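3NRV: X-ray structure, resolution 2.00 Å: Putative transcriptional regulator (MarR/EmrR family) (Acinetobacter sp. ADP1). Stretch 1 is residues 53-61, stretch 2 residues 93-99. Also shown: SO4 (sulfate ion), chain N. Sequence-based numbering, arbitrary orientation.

Stretch 1 (53-61) SDCSVQKIS
Stretch 2 93-99: KRTYAIN

How do the two backbones run? Stretch 1 begins as loop, with D54 at phi/psi 47/56, C55 at -80/100 and S56 at -82/171, then turns helical from V57, near -60/-40 through S61. Stretch 2 is extended from R94 on: R94 to Y96 hold psi near 160 to 175, and a strand starts at A97 (-143/156) and continues through I98 (-97/131) and N99 (-127/149). The nearest CA atoms across the contact are those of S56 and A97, 5.0 Å apart, while the CA atoms of C55 and I98 lie 5.5 Å apart.

What ties the backbones together? I98 N donates to C55 O at 2.8 Å, nearly straight at 165°. Water 1 adds a second link, accepting from C55 N at 3.0 Å and lying 2.6 Å from I98 O.

How does the helix start fit against Y96? S56 is the N-cap: with chi1 at p, its OG accepts from K59 N at 3.0 Å. V57 N, at the first turn of the helix, donates to Y96 OH, 3.0 Å away at 169°. Y96 (chi1 77°, chi2 100°) points its CA-to-CB bond sideways, yet its hydroxyl reaches the helix start, with V57 CG2 (chi1 t) 3.5 Å from Y96 OH.

Which side chains complete the contact? The CA-to-CB bond of I60 (m, t) points toward stretch 2, and its CD1 lies 4.4 Å from CG1 of I98 (m, m), a loose apolar touch between buried residues. At D54, CA packs 4.0 Å from A97 CB. Within stretch 1, the K59 chain (all t) brings NZ to S53 O at 2.9 Å and, in a salt bridge, to D54 OD2 at 3.3 Å, bracing the loop without touching stretch 2.

What does the sulfate do? It joins both stretches: R94 NH2 donates to O3 at 2.8 Å, and D54 N donates to O2 at a very short 2.3 Å. R94 takes chi1 to chi3 p, t, m.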

# COMPACT_ATOMS: atom_id res chain seq x y z
N SER C 53 -16.02 12.33 6.53
CA SER C 53 -17.01 13.16 5.88
C SER C 53 -16.36 13.91 4.73
O SER C 53 -15.13 14.13 4.73
CB SER C 53 -17.61 14.14 6.89
OG SER C 53 -16.69 14.40 7.95
N ASP C 54 -17.19 14.30 3.76
CA ASP C 54 -16.77 15.05 2.60
C ASP C 54 -15.53 14.45 1.96
O ASP C 54 -14.51 15.13 1.79
CB ASP C 54 -16.57 16.53 2.94
CG ASP C 54 -16.07 16.75 4.36
OD1 ASP C 54 -16.89 17.10 5.23
OD2 ASP C 54 -14.86 16.58 4.61
N CYS C 55 -15.62 13.17 1.61
CA CYS C 55 -14.53 12.53 0.89
C CYS C 55 -14.57 12.88 -0.58
O CYS C 55 -15.34 12.30 -1.34
CB CYS C 55 -14.59 11.02 1.09
SG CYS C 55 -14.11 10.62 2.77
N SER C 56 -13.74 13.83 -0.98
CA SER C 56 -13.46 14.05 -2.39
C SER C 56 -12.39 13.04 -2.79
O SER C 56 -11.80 12.39 -1.93
CB SER C 56 -12.88 15.45 -2.58
OG SER C 56 -11.75 15.59 -1.74
N VAL C 57 -12.11 12.94 -4.08
CA VAL C 57 -11.00 12.13 -4.53
C VAL C 57 -9.70 12.62 -3.91
O VAL C 57 -8.85 11.82 -3.50
CB VAL C 57 -10.91 12.11 -6.08
CG1 VAL C 57 -9.62 11.49 -6.55
CG2 VAL C 57 -12.11 11.37 -6.65
N GLN C 58 -9.55 13.95 -3.82
CA GLN C 58 -8.36 14.52 -3.17
C GLN C 58 -8.20 14.02 -1.73
O GLN C 58 -7.12 13.60 -1.32
CB GLN C 58 -8.43 16.05 -3.14
CG GLN C 58 -7.21 16.70 -2.50
CD GLN C 58 -5.95 16.50 -3.31
OE1 GLN C 58 -5.02 15.79 -2.89
NE2 GLN C 58 -5.91 17.10 -4.49
N LYS C 59 -9.26 14.10 -0.94
CA LYS C 59 -9.17 13.67 0.45
C LYS C 59 -8.85 12.17 0.59
O LYS C 59 -8.05 11.78 1.45
CB LYS C 59 -10.45 14.03 1.22
CG LYS C 59 -10.39 13.62 2.69
CD LYS C 59 -11.57 14.16 3.48
CE LYS C 59 -11.47 13.79 4.96
NZ LYS C 59 -12.48 14.55 5.77
N ILE C 60 -9.44 11.34 -0.27
CA ILE C 60 -9.17 9.90 -0.21
C ILE C 60 -7.69 9.64 -0.55
O ILE C 60 -7.00 8.86 0.12
CB ILE C 60 -10.13 9.10 -1.13
CG1 ILE C 60 -11.58 9.27 -0.68
CG2 ILE C 60 -9.76 7.61 -1.18
CD1 ILE C 60 -12.59 8.93 -1.77
N SER C 61 -7.20 10.31 -1.58
CA SER C 61 -5.79 10.20 -1.97
C SER C 61 -4.84 10.65 -0.86
O SER C 61 -3.82 10.00 -0.58
CB SER C 61 -5.53 11.00 -3.27
OG SER C 61 -4.16 10.99 -3.61
N LYS C 93 -23.08 25.02 -0.27
CA LYS C 93 -21.86 25.77 -0.52
C LYS C 93 -20.63 24.91 -0.25
O LYS C 93 -19.76 25.26 0.55
CB LYS C 93 -21.82 27.06 0.31
CG LYS C 93 -22.89 28.07 -0.08
CD LYS C 93 -22.82 29.32 0.78
CE LYS C 93 -23.91 30.32 0.38
NZ LYS C 93 -23.83 31.57 1.18
N ARG C 94 -20.58 23.77 -0.94
CA ARG C 94 -19.51 22.80 -0.75
C ARG C 94 -19.33 21.94 -2.01
O ARG C 94 -20.22 21.86 -2.86
CB ARG C 94 -19.85 21.91 0.44
CG ARG C 94 -21.30 21.49 0.45
CD ARG C 94 -21.64 20.67 1.67
NE ARG C 94 -20.95 19.38 1.68
CZ ARG C 94 -21.30 18.35 2.43
NH1 ARG C 94 -22.36 18.44 3.24
NH2 ARG C 94 -20.61 17.22 2.37
N THR C 95 -18.18 21.30 -2.13
CA THR C 95 -17.91 20.46 -3.27
C THR C 95 -18.68 19.13 -3.25
O THR C 95 -19.38 18.80 -2.28
CB THR C 95 -16.40 20.19 -3.37
OG1 THR C 95 -16.02 19.14 -2.45
CG2 THR C 95 -15.66 21.45 -3.05
N TYR C 96 -18.56 18.39 -4.34
CA TYR C 96 -19.12 17.06 -4.42
C TYR C 96 -18.47 16.20 -3.32
O TYR C 96 -17.43 16.57 -2.76
CB TYR C 96 -18.81 16.45 -5.78
CG TYR C 96 -17.38 15.97 -5.90
CD1 TYR C 96 -17.07 14.62 -5.75
CD2 TYR C 96 -16.34 16.87 -6.14
CE1 TYR C 96 -15.76 14.17 -5.85
CE2 TYR C 96 -15.02 16.42 -6.24
CZ TYR C 96 -14.74 15.06 -6.09
OH TYR C 96 -13.45 14.58 -6.19
N ALA C 97 -19.08 15.07 -3.01
CA ALA C 97 -18.44 14.11 -2.12
C ALA C 97 -18.74 12.69 -2.60
O ALA C 97 -19.74 12.47 -3.29
CB ALA C 97 -18.93 14.31 -0.67
N ILE C 98 -17.89 11.74 -2.25
CA ILE C 98 -18.16 10.33 -2.54
C ILE C 98 -18.78 9.72 -1.28
O ILE C 98 -18.24 9.90 -0.18
CB ILE C 98 -16.88 9.58 -2.91
CG1 ILE C 98 -16.12 10.29 -4.05
CG2 ILE C 98 -17.17 8.09 -3.23
CD1 ILE C 98 -16.91 10.32 -5.37
N ASN C 99 -19.89 9.01 -1.42
CA ASN C 99 -20.53 8.34 -0.28
C ASN C 99 -20.78 6.86 -0.54
O ASN C 99 -21.07 6.46 -1.66
CB ASN C 99 -21.89 8.96 0.05
CG ASN C 99 -21.83 10.43 0.39
OD1 ASN C 99 -20.87 10.92 0.98
ND2 ASN C 99 -22.88 11.14 0.04
S SO4 N . -20.53 13.66 3.28
O1 SO4 N . -21.10 13.85 1.94
O2 SO4 N . -19.15 13.20 3.18
O3 SO4 N . -20.58 14.92 4.03
O4 SO4 N . -21.30 12.66 4.01
O HOH W 1 -17.69 11.09 2.08